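PDB 6TZ0: viral structural protein 4 from Bombyx mori cytoplasmic polyhedrosis virus, which binds GTP and, as a partner of the viral RNA-dependent RNA polymerase, is probably a nucleotide-dependent participant in viral transcription. Local coordinates for residues G65-I68 and M72-D75; K334-V339 and R555-V560; T360-T365 and V545-M550; F401-V406 and K479-T484; S423-S428 and M449-E454. All coordinates share one frame; numbering follows the deposited sequence.

Interaction 1 (G65-I68 and M72-D75); sequences GTLI and MYAD
The Tyr-73 ring has Leu-67 over one face and the backbone N of Ile-68 obliquely beside it. Leu-67 CD2 lies 4.1 Å above the plane of the Tyr-73 ring, displaced toward its rim. The setting is a helix-loop-helix connection. Residues 65-68 belong to the loop after helix 41-60, and Tyr-73 sits on the next helix, 70-79. The chain thus turns and lays its second helix against its own loop. Leu-67 touches the ring through two carbons. Its CB is 4.0 Å from Tyr-73 CE2, while its CD2 reaches CE2 and CZ. The two side chains meet at a slant. Tyr-73 CG stands anti to its own carbonyl carbon (chi1 -78°), which carries the ring across toward the loop. No hydrogen bond crosses between the two segments, so the contact is mainly apolar.

Helix 41-60 supplies a shared floor. Leu-56 touches both Leu-67 and Tyr-73, and helices 136-146 and 170-176 add further packing around the tyrosine. The side-chain amide NE2 of Gln-174 donates to Gly-65 O. Thr-66 packs on Ser-936, and Ile-68 on Thr-935, of the RNA-dependent RNA polymerase chain. Ile-68 turns the end of its side chain away from the tyrosine, and its backbone N comes no closer than 4.2 Å to Tyr-73 CE2.

Interaction 2 (K334-V339 and R555-V560); sequences KFLEAV and RRWKWV
Leu-336 packs on the face of Trp-557 in the close-fitting part of this contact. It is a helix-to-tail packing in which the C-terminal residues, leaving helix 547-556, fold back over helix 326-340 beside the parallel sheet of the GTP-binding region. Leu-336 CB lies over the face of the indole, 4.0 Å from the centroid of the six-membered ring of Trp-557 and 14° off its normal. This is a CH-pi contact. Further along, Leu-336 CD1 meets Trp-557 CB at 3.8 Å. The leucine and the indole run antiparallel, each passing the other. Trp-557 CG is anti to the backbone N (chi1 -172°), and this extends the indole across the helix.

Trp-559 gives lighter support: its CH2 is 4.2 Å from Leu-336 CD2. The two tryptophans also brace one another, with the CD1 edge of Trp-557 directed onto the face of Trp-559. Helix 359-374 adds Leu-370 against Leu-336 and Ala-373 against Trp-559.

The indole edge, in contrast to its packed face, meets the solvent-exposed Glu-337. This carboxylate makes no hydrogen bond to the tail and is turned 60° from the ring. Its OE1 approaches in the plane of the indole, 3.5 Å from Trp-557 CH2.

Interaction 3 (T360-T365 and V545-M550); sequences TSFLST and VYPFEM
Phe-362 meets Pro-547 through a CH-pi contact. Pro-547 CB stands 3.7 Å from the centroid of the Phe-362 ring, 15° off the normal, so the proline covers one face. The ring gets there because Phe-362 CG is anti to the backbone N (chi1 173°) and points across to the other helix.

A Met-aromatic contact follows. Met-550 SD is 5.2 Å from the centroid of the Phe-362 ring and lies at its edge, 87° off the normal. Met-550 CB also meets this edge in the ring plane. The methionine side chain bends at its last torsion (chi3), bringing CE within 3.6 Å of Phe-362 CE2. Leu-363 adds a lighter apolar touch from CD2 to the same sulfur.

No hydrogen bond crosses between the two segments. Tyr-546 is the N-cap of helix 547-556, and its N donates to Glu-549 OE1 at 3.1 Å, meeting the carboxylate from above its plane. Glu-549 OE2 also forms a salt bridge with Arg-377 of the polymerase chain.

Phe-295 of helix 290-296 meets the Phe-362 ring, and Leu-332 of helix 326-340 touches Met-550. Helix 359-374, which follows the P-loop, is thereby packed against the helix that succeeds edge strand 543-545.

Interaction 4 (F401-V406 and K479-T484); sequences FAYDYV and KTTPRT
Pro-482 lies over one face of the Tyr-403 ring. Pro-482 CD is 3.8 Å from the ring centroid of Tyr-403 and 14° off the normal, a CH-pi contact. The closest pair is Tyr-403 CD2 and Pro-482 CD at 3.7 Å. The proline carbon is displaced toward the ring rim, and the two side chains cross at about a right angle. Thr-481 sits beside the base of the tyrosine, its CA 4.1 Å from Tyr-403 CB. Its OG1 is set obliquely to the ring. No hydrogen bond links the two segments.

Tyr-403 CG is anti to the backbone N (chi1 173°), which directs the ring toward the loop. This is a helix start packed on a loop at the protein surface. Ala-402 is the N-cap of helix 403-408, and its O accepts from Val-406 N at 3.1 Å. The loop leads from helix 468-476 into strand 484-489 of the parallel sheet.

Farther out, Thr-481 OG1 makes a weak hydrogen bond with Val-475 O, while Pro-482 also rests on Val-377. Arg-483 NH2 reaches Val-344 O, and at the strand start Thr-484 OG1 bonds to Val-377 O.

Interaction 5 (S423-S428 and M449-E454); sequences SELLIS and MDEMNE
Leu-425 points at helix 442-457 and meets Glu-451 at a slant, in a helix-helix packing with helix 417-427. Leu-425 CG is anti to the backbone N (chi1 -170°), so its two methyl groups reach across the gap between the helices. Both methyls touch Glu-451 CB, CD1 at 4.0 Å and CD2 at 3.9 Å. CD1 of Leu-425 also meets Glu-451 OE1, and CD2 lies 3.8 Å from the backbone N of Met-452.

Glu-451, extended beyond CG, passes the leucine obliquely. Its CB gives the apolar surface, and its carboxylate oxygen OE1 is the atom closest to Leu-425, at CD1. His-429 in the following loop also touches this glutamate. Met-452 sits on the buried side, where its CB is 4.2 Å from Leu-425 CD2. Beyond that, Met-452 rests on Tyr-418 and Ala-422, so the methionine continues the packing along helix 417-427.

No hydrogen bond joins the two segments. Another face of helix 442-457 is tied to helix 524-537 by a salt bridge from Asp-450 to Arg-536. Within residues 423-428, Ser-428 OG donates to Leu-425 O at 2.6 Å, from above the carbonyl plane.

Overall arrangement
Interaction 3 is the one that includes GTP-binding residues: Thr-360 closes the P-loop-like motif and Ser-361 follows it. No GTP is bound to this chain. Interaction 2 shares helix 547-556 with it, and their centres are 16 Å apart. Interactions 2 and 4 touch directly, for Val-339 O lies 2.9 Å from Arg-483 NH1, a probable hydrogen bond. Interaction 5 is peripheral, yet the Met-452 side chain is about 9 Å from that of the GTP-binding Lys-355. In sequence, interactions 3, 4 and 5 are nested inside the loop closed by interaction 2. Interaction 1 stands apart in the N-terminal region, its centre 63 Å from that of interaction 5.

Interaction 1 (G65-I68 and M72-D75)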
# COMPACT_ATOMS: atom_id res chain seq x y z
N GLY B 65 3.23 -31.62 5.90
CA GLY B 65 1.81 -31.70 6.16
C GLY B 65 0.92 -31.63 4.94
O GLY B 65 -0.29 -31.42 5.09
N THR B 66 1.46 -31.80 3.74
CA THR B 66 0.70 -31.69 2.50
C THR B 66 0.78 -32.99 1.71
O THR B 66 1.62 -33.85 1.97
CB THR B 66 1.19 -30.54 1.62
OG1 THR B 66 2.56 -30.75 1.27
CG2 THR B 66 1.06 -29.21 2.33
N LEU B 67 -0.09 -33.10 0.71
CA LEU B 67 -0.08 -34.21 -0.23
C LEU B 67 0.42 -33.73 -1.58
O LEU B 67 0.11 -32.61 -2.01
CB LEU B 67 -1.48 -34.82 -0.36
CG LEU B 67 -1.98 -35.49 0.91
CD1 LEU B 67 -3.43 -35.89 0.78
CD2 LEU B 67 -1.12 -36.69 1.26
N ILE B 68 1.19 -34.58 -2.26
CA ILE B 68 2.00 -34.12 -3.39
C ILE B 68 1.17 -34.01 -4.67
O ILE B 68 1.51 -33.24 -5.58
CB ILE B 68 3.22 -35.05 -3.53
CG1 ILE B 68 3.99 -35.05 -2.22
CG2 ILE B 68 4.19 -34.60 -4.61
CD1 ILE B 68 4.52 -33.68 -1.85
N MET B 72 -4.81 -36.39 -7.84
CA MET B 72 -4.55 -37.81 -8.06
C MET B 72 -5.07 -38.65 -6.91
O MET B 72 -5.73 -39.67 -7.13
CB MET B 72 -3.06 -38.03 -8.26
CG MET B 72 -2.69 -39.43 -8.67
SD MET B 72 -3.15 -39.78 -10.36
CE MET B 72 -1.92 -38.81 -11.22
N TYR B 73 -4.77 -38.24 -5.67
CA TYR B 73 -5.30 -38.92 -4.49
C TYR B 73 -6.82 -38.89 -4.45
O TYR B 73 -7.46 -39.89 -4.09
CB TYR B 73 -4.74 -38.29 -3.21
CG TYR B 73 -3.33 -38.66 -2.81
CD1 TYR B 73 -3.06 -39.86 -2.17
CD2 TYR B 73 -2.28 -37.78 -3.01
CE1 TYR B 73 -1.78 -40.19 -1.78
CE2 TYR B 73 -0.99 -38.10 -2.63
CZ TYR B 73 -0.76 -39.30 -2.01
OH TYR B 73 0.52 -39.62 -1.63
N ALA B 74 -7.41 -37.76 -4.82
CA ALA B 74 -8.87 -37.63 -4.83
C ALA B 74 -9.50 -38.57 -5.85
O ALA B 74 -10.52 -39.20 -5.55
CB ALA B 74 -9.26 -36.18 -5.11
N ASP B 75 -8.89 -38.69 -7.03
CA ASP B 75 -9.42 -39.60 -8.04
C ASP B 75 -9.29 -41.05 -7.61
O ASP B 75 -10.24 -41.83 -7.75
CB ASP B 75 -8.71 -39.38 -9.37
CG ASP B 75 -9.02 -38.03 -9.97
OD1 ASP B 75 -10.08 -37.47 -9.66
OD2 ASP B 75 -8.20 -37.54 -10.77

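Interaction 2 (K334-V339 and R555-V560)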
# COMPACT_ATOMS: atom_id res chain seq x y z
N LYS B 334 -8.76 -12.46 22.17
CA LYS B 334 -7.93 -11.30 21.91
C LYS B 334 -8.08 -10.26 23.02
O LYS B 334 -7.09 -9.70 23.51
CB LYS B 334 -8.30 -10.71 20.55
CG LYS B 334 -7.39 -9.65 20.01
CD LYS B 334 -7.86 -9.24 18.63
CE LYS B 334 -6.95 -8.20 18.02
NZ LYS B 334 -7.45 -7.76 16.69
N PHE B 335 -9.32 -10.05 23.47
CA PHE B 335 -9.55 -9.17 24.62
C PHE B 335 -8.94 -9.73 25.90
O PHE B 335 -8.39 -8.97 26.70
CB PHE B 335 -11.04 -8.92 24.82
CG PHE B 335 -11.35 -8.18 26.09
CD1 PHE B 335 -10.94 -6.88 26.26
CD2 PHE B 335 -12.09 -8.78 27.09
CE1 PHE B 335 -11.23 -6.20 27.42
CE2 PHE B 335 -12.39 -8.10 28.25
CZ PHE B 335 -11.96 -6.81 28.40
N LEU B 336 -9.01 -11.04 26.11
CA LEU B 336 -8.45 -11.60 27.34
C LEU B 336 -6.93 -11.56 27.34
O LEU B 336 -6.31 -11.39 28.40
CB LEU B 336 -8.93 -13.03 27.55
CG LEU B 336 -10.43 -13.15 27.83
CD1 LEU B 336 -10.80 -14.59 28.05
CD2 LEU B 336 -10.81 -12.29 29.01
N GLU B 337 -6.31 -11.69 26.16
CA GLU B 337 -4.88 -11.47 26.03
C GLU B 337 -4.51 -10.02 26.35
O GLU B 337 -3.47 -9.76 26.96
CB GLU B 337 -4.43 -11.84 24.62
CG GLU B 337 -2.97 -11.56 24.30
CD GLU B 337 -2.00 -12.37 25.14
OE1 GLU B 337 -2.34 -13.52 25.51
OE2 GLU B 337 -0.91 -11.86 25.45
N ALA B 338 -5.36 -9.07 25.96
CA ALA B 338 -5.11 -7.68 26.35
C ALA B 338 -5.31 -7.46 27.85
O ALA B 338 -4.65 -6.61 28.44
CB ALA B 338 -5.99 -6.73 25.55
N VAL B 339 -6.22 -8.21 28.47
CA VAL B 339 -6.45 -8.10 29.91
C VAL B 339 -5.25 -8.62 30.70
O VAL B 339 -4.82 -8.01 31.68
CB VAL B 339 -7.75 -8.83 30.30
CG1 VAL B 339 -7.88 -8.99 31.80
CG2 VAL B 339 -8.93 -8.05 29.81
N ARG B 555 -14.17 -19.27 30.72
CA ARG B 555 -13.88 -20.62 31.22
C ARG B 555 -12.76 -21.31 30.45
O ARG B 555 -12.07 -22.17 31.01
CB ARG B 555 -15.13 -21.49 31.19
CG ARG B 555 -16.14 -21.13 32.24
CD ARG B 555 -17.33 -22.07 32.22
NE ARG B 555 -16.96 -23.43 32.62
CZ ARG B 555 -16.94 -24.48 31.80
NH1 ARG B 555 -17.28 -24.33 30.53
NH2 ARG B 555 -16.60 -25.67 32.25
N ARG B 556 -12.55 -20.97 29.18
CA ARG B 556 -11.52 -21.66 28.42
C ARG B 556 -10.14 -21.03 28.52
O ARG B 556 -9.15 -21.68 28.15
CB ARG B 556 -11.90 -21.75 26.94
CG ARG B 556 -13.04 -22.70 26.68
CD ARG B 556 -13.28 -22.88 25.21
NE ARG B 556 -14.40 -23.78 24.96
CZ ARG B 556 -14.81 -24.15 23.76
NH1 ARG B 556 -14.17 -23.71 22.69
NH2 ARG B 556 -15.84 -24.97 23.64
N TRP B 557 -10.04 -19.80 29.01
CA TRP B 557 -8.75 -19.13 29.12
C TRP B 557 -7.98 -19.70 30.30
O TRP B 557 -8.50 -19.75 31.41
CB TRP B 557 -8.96 -17.63 29.28
CG TRP B 557 -7.72 -16.80 29.22
CD1 TRP B 557 -7.04 -16.27 30.26
CD2 TRP B 557 -7.03 -16.38 28.03
NE1 TRP B 557 -5.96 -15.56 29.81
CE2 TRP B 557 -5.93 -15.62 28.45
CE3 TRP B 557 -7.23 -16.59 26.67
CZ2 TRP B 557 -5.03 -15.06 27.54
CZ3 TRP B 557 -6.34 -16.03 25.78
CH2 TRP B 557 -5.25 -15.28 26.22
N LYS B 558 -6.76 -20.16 30.05
CA LYS B 558 -5.93 -20.66 31.14
C LYS B 558 -5.32 -19.48 31.89
O LYS B 558 -4.63 -18.64 31.31
CB LYS B 558 -4.88 -21.64 30.61
CG LYS B 558 -3.92 -21.15 29.54
CD LYS B 558 -3.03 -22.29 29.05
CE LYS B 558 -2.04 -22.72 30.13
NZ LYS B 558 -1.11 -23.77 29.65
N TRP B 559 -5.63 -19.39 33.18
CA TRP B 559 -5.26 -18.22 33.95
C TRP B 559 -3.93 -18.45 34.66
O TRP B 559 -3.33 -19.52 34.57
CB TRP B 559 -6.36 -17.85 34.94
CG TRP B 559 -7.61 -17.38 34.29
CD1 TRP B 559 -8.76 -18.09 34.12
CD2 TRP B 559 -7.84 -16.10 33.69
NE1 TRP B 559 -9.69 -17.33 33.47
CE2 TRP B 559 -9.15 -16.10 33.19
CE3 TRP B 559 -7.06 -14.95 33.54
CZ2 TRP B 559 -9.70 -15.00 32.55
CZ3 TRP B 559 -7.61 -13.86 32.90
CH2 TRP B 559 -8.92 -13.89 32.42
N VAL B 560 -3.49 -17.41 35.39
CA VAL B 560 -2.20 -17.30 36.08
C VAL B 560 -1.03 -17.47 35.11
O VAL B 560 -0.66 -18.58 34.72
CB VAL B 560 -2.10 -18.28 37.27
CG1 VAL B 560 -0.77 -18.13 37.98
CG2 VAL B 560 -3.27 -18.07 38.23

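Interaction 3 (T360-T365 and V545-M550)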
# COMPACT_ATOMS: atom_id res chain seq x y z
N THR B 360 -27.08 -4.85 30.05
CA THR B 360 -26.43 -4.44 31.28
C THR B 360 -26.49 -5.54 32.33
O THR B 360 -25.52 -5.75 33.07
CB THR B 360 -27.06 -3.16 31.83
OG1 THR B 360 -28.44 -3.41 32.12
CG2 THR B 360 -26.95 -2.05 30.82
N SER B 361 -27.61 -6.27 32.37
CA SER B 361 -27.77 -7.35 33.33
C SER B 361 -26.80 -8.49 33.06
O SER B 361 -26.32 -9.14 34.00
CB SER B 361 -29.21 -7.86 33.29
OG SER B 361 -29.39 -8.94 34.18
N PHE B 362 -26.49 -8.76 31.80
CA PHE B 362 -25.47 -9.76 31.52
C PHE B 362 -24.07 -9.22 31.76
O PHE B 362 -23.24 -9.92 32.35
CB PHE B 362 -25.58 -10.30 30.10
CG PHE B 362 -24.44 -11.20 29.73
CD1 PHE B 362 -24.32 -12.45 30.29
CD2 PHE B 362 -23.47 -10.79 28.83
CE1 PHE B 362 -23.26 -13.27 29.96
CE2 PHE B 362 -22.42 -11.60 28.50
CZ PHE B 362 -22.32 -12.84 29.07
N LEU B 363 -23.78 -8.01 31.29
CA LEU B 363 -22.41 -7.52 31.35
C LEU B 363 -21.96 -7.16 32.76
O LEU B 363 -20.75 -7.16 33.02
CB LEU B 363 -22.24 -6.35 30.40
CG LEU B 363 -22.21 -6.75 28.93
CD1 LEU B 363 -22.26 -5.55 28.02
CD2 LEU B 363 -20.95 -7.54 28.65
N SER B 364 -22.89 -6.94 33.69
CA SER B 364 -22.51 -6.81 35.10
C SER B 364 -21.96 -8.12 35.65
O SER B 364 -20.91 -8.15 36.30
CB SER B 364 -23.71 -6.34 35.91
OG SER B 364 -24.72 -7.33 35.93
N THR B 365 -22.66 -9.23 35.38
CA THR B 365 -22.19 -10.54 35.80
C THR B 365 -20.91 -10.94 35.07
O THR B 365 -20.03 -11.57 35.66
CB THR B 365 -23.30 -11.57 35.56
OG1 THR B 365 -24.48 -11.15 36.25
CG2 THR B 365 -22.91 -12.95 36.08
N VAL B 545 -21.68 -12.11 19.03
CA VAL B 545 -21.35 -12.93 20.18
C VAL B 545 -22.61 -13.08 21.02
O VAL B 545 -23.33 -12.10 21.25
CB VAL B 545 -20.21 -12.31 21.01
CG1 VAL B 545 -19.89 -13.16 22.20
CG2 VAL B 545 -18.96 -12.15 20.19
N TYR B 546 -22.90 -14.30 21.47
CA TYR B 546 -23.97 -14.60 22.41
C TYR B 546 -23.43 -14.62 23.84
O TYR B 546 -22.21 -14.71 24.03
CB TYR B 546 -24.62 -15.93 22.06
CG TYR B 546 -25.40 -15.89 20.78
CD1 TYR B 546 -26.60 -15.19 20.70
CD2 TYR B 546 -24.99 -16.60 19.67
CE1 TYR B 546 -27.32 -15.16 19.54
CE2 TYR B 546 -25.72 -16.58 18.51
CZ TYR B 546 -26.88 -15.86 18.45
OH TYR B 546 -27.61 -15.84 17.28
N PRO B 547 -24.29 -14.49 24.86
CA PRO B 547 -23.80 -14.51 26.25
C PRO B 547 -23.10 -15.80 26.68
O PRO B 547 -22.12 -15.72 27.44
CB PRO B 547 -25.07 -14.27 27.06
CG PRO B 547 -25.90 -13.45 26.19
CD PRO B 547 -25.67 -13.95 24.81
N PHE B 548 -23.55 -16.97 26.24
CA PHE B 548 -22.88 -18.20 26.66
C PHE B 548 -21.50 -18.30 26.03
O PHE B 548 -20.61 -18.92 26.61
CB PHE B 548 -23.74 -19.43 26.33
CG PHE B 548 -23.71 -19.84 24.88
CD1 PHE B 548 -24.51 -19.20 23.95
CD2 PHE B 548 -22.94 -20.92 24.46
CE1 PHE B 548 -24.49 -19.58 22.63
CE2 PHE B 548 -22.92 -21.30 23.14
CZ PHE B 548 -23.69 -20.64 22.23
N GLU B 549 -21.30 -17.66 24.89
CA GLU B 549 -19.98 -17.59 24.28
C GLU B 549 -19.04 -16.70 25.09
O GLU B 549 -17.86 -17.03 25.26
CB GLU B 549 -20.11 -17.08 22.85
CG GLU B 549 -20.86 -18.05 21.96
CD GLU B 549 -21.08 -17.53 20.56
OE1 GLU B 549 -20.85 -16.33 20.31
OE2 GLU B 549 -21.46 -18.34 19.68
N MET B 550 -19.55 -15.59 25.63
CA MET B 550 -18.73 -14.75 26.50
C MET B 550 -18.44 -15.41 27.83
O MET B 550 -17.42 -15.09 28.45
CB MET B 550 -19.40 -13.39 26.72
CG MET B 550 -19.06 -12.38 25.66
SD MET B 550 -19.81 -10.76 25.83
CE MET B 550 -21.38 -11.14 25.07

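Interaction 4 (F401-V406 and K479-T484)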
# COMPACT_ATOMS: atom_id res chain seq x y z
N PHE B 401 -14.99 14.56 35.54
CA PHE B 401 -14.87 13.34 34.75
C PHE B 401 -14.40 12.18 35.62
O PHE B 401 -13.82 11.22 35.10
CB PHE B 401 -13.91 13.54 33.58
CG PHE B 401 -14.40 14.50 32.54
CD1 PHE B 401 -15.24 14.07 31.52
CD2 PHE B 401 -14.01 15.83 32.57
CE1 PHE B 401 -15.69 14.96 30.56
CE2 PHE B 401 -14.46 16.72 31.61
CZ PHE B 401 -15.30 16.28 30.60
N ALA B 402 -14.62 12.26 36.93
CA ALA B 402 -14.18 11.20 37.83
C ALA B 402 -15.03 9.96 37.64
O ALA B 402 -16.23 10.05 37.37
CB ALA B 402 -14.25 11.68 39.27
N TYR B 403 -14.40 8.79 37.78
CA TYR B 403 -15.08 7.54 37.47
C TYR B 403 -16.19 7.22 38.46
O TYR B 403 -17.21 6.65 38.09
CB TYR B 403 -14.07 6.39 37.42
CG TYR B 403 -14.71 5.04 37.26
CD1 TYR B 403 -15.29 4.65 36.07
CD2 TYR B 403 -14.75 4.15 38.33
CE1 TYR B 403 -15.89 3.41 35.93
CE2 TYR B 403 -15.35 2.92 38.21
CZ TYR B 403 -15.92 2.56 37.01
OH TYR B 403 -16.51 1.33 36.90
N ASP B 404 -16.02 7.60 39.73
CA ASP B 404 -17.06 7.33 40.71
C ASP B 404 -18.27 8.24 40.52
O ASP B 404 -19.40 7.82 40.75
CB ASP B 404 -16.50 7.43 42.13
CG ASP B 404 -15.86 8.77 42.42
OD1 ASP B 404 -15.71 9.61 41.51
OD2 ASP B 404 -15.52 9.01 43.60
N TYR B 405 -18.05 9.47 40.05
CA TYR B 405 -19.17 10.38 39.79
C TYR B 405 -19.97 9.94 38.57
O TYR B 405 -21.21 9.89 38.61
CB TYR B 405 -18.63 11.81 39.61
CG TYR B 405 -19.67 12.82 39.20
CD1 TYR B 405 -20.70 13.17 40.05
CD2 TYR B 405 -19.59 13.47 37.97
CE1 TYR B 405 -21.64 14.11 39.69
CE2 TYR B 405 -20.52 14.41 37.60
CZ TYR B 405 -21.55 14.72 38.46
OH TYR B 405 -22.48 15.66 38.10
N VAL B 406 -19.28 9.61 37.48
CA VAL B 406 -19.92 9.10 36.27
C VAL B 406 -20.60 7.77 36.56
O VAL B 406 -21.69 7.48 36.05
CB VAL B 406 -18.88 9.00 35.14
CG1 VAL B 406 -19.47 8.37 33.89
CG2 VAL B 406 -18.33 10.36 34.82
N LYS B 479 -7.08 9.08 36.55
CA LYS B 479 -6.21 8.54 37.58
C LYS B 479 -6.85 7.36 38.29
O LYS B 479 -6.25 6.28 38.40
CB LYS B 479 -5.86 9.63 38.60
CG LYS B 479 -5.00 10.76 38.08
CD LYS B 479 -3.55 10.32 37.91
CE LYS B 479 -2.70 11.48 37.44
NZ LYS B 479 -2.59 12.54 38.48
N THR B 480 -8.07 7.54 38.79
CA THR B 480 -8.73 6.54 39.63
C THR B 480 -9.60 5.59 38.83
O THR B 480 -10.31 4.77 39.42
CB THR B 480 -9.57 7.23 40.69
OG1 THR B 480 -10.66 7.93 40.07
CG2 THR B 480 -8.73 8.24 41.44
N THR B 481 -9.57 5.67 37.51
CA THR B 481 -10.36 4.75 36.72
C THR B 481 -9.68 3.38 36.65
O THR B 481 -8.45 3.30 36.72
CB THR B 481 -10.60 5.32 35.31
OG1 THR B 481 -11.46 4.46 34.56
CG2 THR B 481 -9.29 5.54 34.57
N PRO B 482 -10.45 2.30 36.61
CA PRO B 482 -9.84 0.97 36.56
C PRO B 482 -9.15 0.70 35.23
O PRO B 482 -9.40 1.36 34.22
CB PRO B 482 -11.02 0.03 36.77
CG PRO B 482 -12.01 0.84 37.49
CD PRO B 482 -11.88 2.22 36.94
N ARG B 483 -8.26 -0.28 35.26
CA ARG B 483 -7.43 -0.58 34.10
C ARG B 483 -8.25 -1.22 32.98
O ARG B 483 -8.11 -0.86 31.81
CB ARG B 483 -6.28 -1.49 34.51
CG ARG B 483 -5.44 -1.93 33.35
CD ARG B 483 -4.34 -2.87 33.74
NE ARG B 483 -3.63 -3.31 32.56
CZ ARG B 483 -3.96 -4.37 31.85
NH1 ARG B 483 -4.99 -5.11 32.22
NH2 ARG B 483 -3.26 -4.71 30.78
N THR B 484 -9.10 -2.18 33.32
CA THR B 484 -9.92 -2.89 32.35
C THR B 484 -11.34 -2.35 32.40
O THR B 484 -12.00 -2.45 33.44
CB THR B 484 -9.90 -4.39 32.61
OG1 THR B 484 -10.46 -4.66 33.89
CG2 THR B 484 -8.48 -4.91 32.59

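Interaction 5 (S423-S428 and M449-E454)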
# COMPACT_ATOMS: atom_id res chain seq x y z
N SER B 423 -37.89 13.03 22.97
CA SER B 423 -39.25 13.27 23.45
C SER B 423 -39.78 14.62 22.96
O SER B 423 -40.95 14.73 22.58
CB SER B 423 -39.28 13.20 24.97
OG SER B 423 -40.58 13.41 25.47
N GLU B 424 -38.92 15.65 22.95
CA GLU B 424 -39.32 16.93 22.38
C GLU B 424 -39.58 16.81 20.88
O GLU B 424 -40.50 17.44 20.35
CB GLU B 424 -38.25 17.98 22.65
CG GLU B 424 -38.11 18.36 24.10
CD GLU B 424 -37.00 19.36 24.34
OE1 GLU B 424 -36.28 19.68 23.37
OE2 GLU B 424 -36.84 19.81 25.49
N LEU B 425 -38.78 15.99 20.20
CA LEU B 425 -38.96 15.77 18.77
C LEU B 425 -40.27 15.04 18.48
O LEU B 425 -40.90 15.28 17.45
CB LEU B 425 -37.77 14.99 18.23
CG LEU B 425 -37.63 14.84 16.73
CD1 LEU B 425 -37.42 16.22 16.15
CD2 LEU B 425 -36.45 13.95 16.41
N LEU B 426 -40.68 14.14 19.37
CA LEU B 426 -41.95 13.44 19.18
C LEU B 426 -43.13 14.34 19.49
O LEU B 426 -44.17 14.23 18.84
CB LEU B 426 -41.99 12.18 20.05
CG LEU B 426 -41.12 11.00 19.64
CD1 LEU B 426 -41.09 9.96 20.74
CD2 LEU B 426 -41.64 10.39 18.37
N ILE B 427 -43.00 15.21 20.50
CA ILE B 427 -44.06 16.17 20.80
C ILE B 427 -44.25 17.15 19.65
O ILE B 427 -45.38 17.53 19.31
CB ILE B 427 -43.77 16.88 22.14
CG1 ILE B 427 -43.91 15.89 23.30
CG2 ILE B 427 -44.69 18.07 22.39
CD1 ILE B 427 -45.31 15.32 23.45
N SER B 428 -43.15 17.52 18.97
CA SER B 428 -43.25 18.45 17.85
C SER B 428 -44.00 17.89 16.64
O SER B 428 -44.41 18.66 15.77
CB SER B 428 -41.85 18.90 17.41
OG SER B 428 -41.13 17.83 16.83
N MET B 449 -36.38 10.16 12.04
CA MET B 449 -35.09 9.62 12.41
C MET B 449 -33.94 10.40 11.80
O MET B 449 -32.84 10.39 12.36
CB MET B 449 -34.98 8.16 12.00
CG MET B 449 -35.98 7.27 12.68
SD MET B 449 -35.90 5.58 12.10
CE MET B 449 -37.43 4.98 12.77
N ASP B 450 -34.16 11.08 10.68
CA ASP B 450 -33.13 11.97 10.15
C ASP B 450 -32.91 13.17 11.06
O ASP B 450 -31.77 13.61 11.26
CB ASP B 450 -33.50 12.43 8.74
CG ASP B 450 -33.41 11.31 7.73
OD1 ASP B 450 -32.64 10.36 7.97
OD2 ASP B 450 -34.09 11.39 6.69
N GLU B 451 -33.98 13.69 11.66
CA GLU B 451 -33.84 14.77 12.64
C GLU B 451 -33.17 14.27 13.92
O GLU B 451 -32.38 15.00 14.53
CB GLU B 451 -35.22 15.35 12.93
CG GLU B 451 -35.81 16.09 11.74
CD GLU B 451 -37.26 16.47 11.94
OE1 GLU B 451 -37.88 15.99 12.91
OE2 GLU B 451 -37.78 17.27 11.13
N MET B 452 -33.45 13.03 14.31
CA MET B 452 -32.73 12.44 15.43
C MET B 452 -31.25 12.23 15.11
O MET B 452 -30.41 12.38 15.99
CB MET B 452 -33.39 11.12 15.83
CG MET B 452 -32.89 10.57 17.14
SD MET B 452 -33.34 11.62 18.52
CE MET B 452 -32.06 11.21 19.70
N ASN B 453 -30.91 11.91 13.85
CA ASN B 453 -29.50 11.83 13.48
C ASN B 453 -28.85 13.21 13.48
O ASN B 453 -27.66 13.32 13.78
CB ASN B 453 -29.33 11.18 12.11
CG ASN B 453 -29.63 9.71 12.13
OD1 ASN B 453 -29.39 9.04 13.12
ND2 ASN B 453 -30.11 9.19 11.02
N GLU B 454 -29.62 14.25 13.17
CA GLU B 454 -29.10 15.62 13.29
C GLU B 454 -28.84 16.00 14.74
O GLU B 454 -27.93 16.79 15.01
CB GLU B 454 -30.08 16.61 12.67
CG GLU B 454 -30.20 16.52 11.17
CD GLU B 454 -31.22 17.49 10.62
OE1 GLU B 454 -31.91 18.14 11.43
OE2 GLU B 454 -31.34 17.60 9.38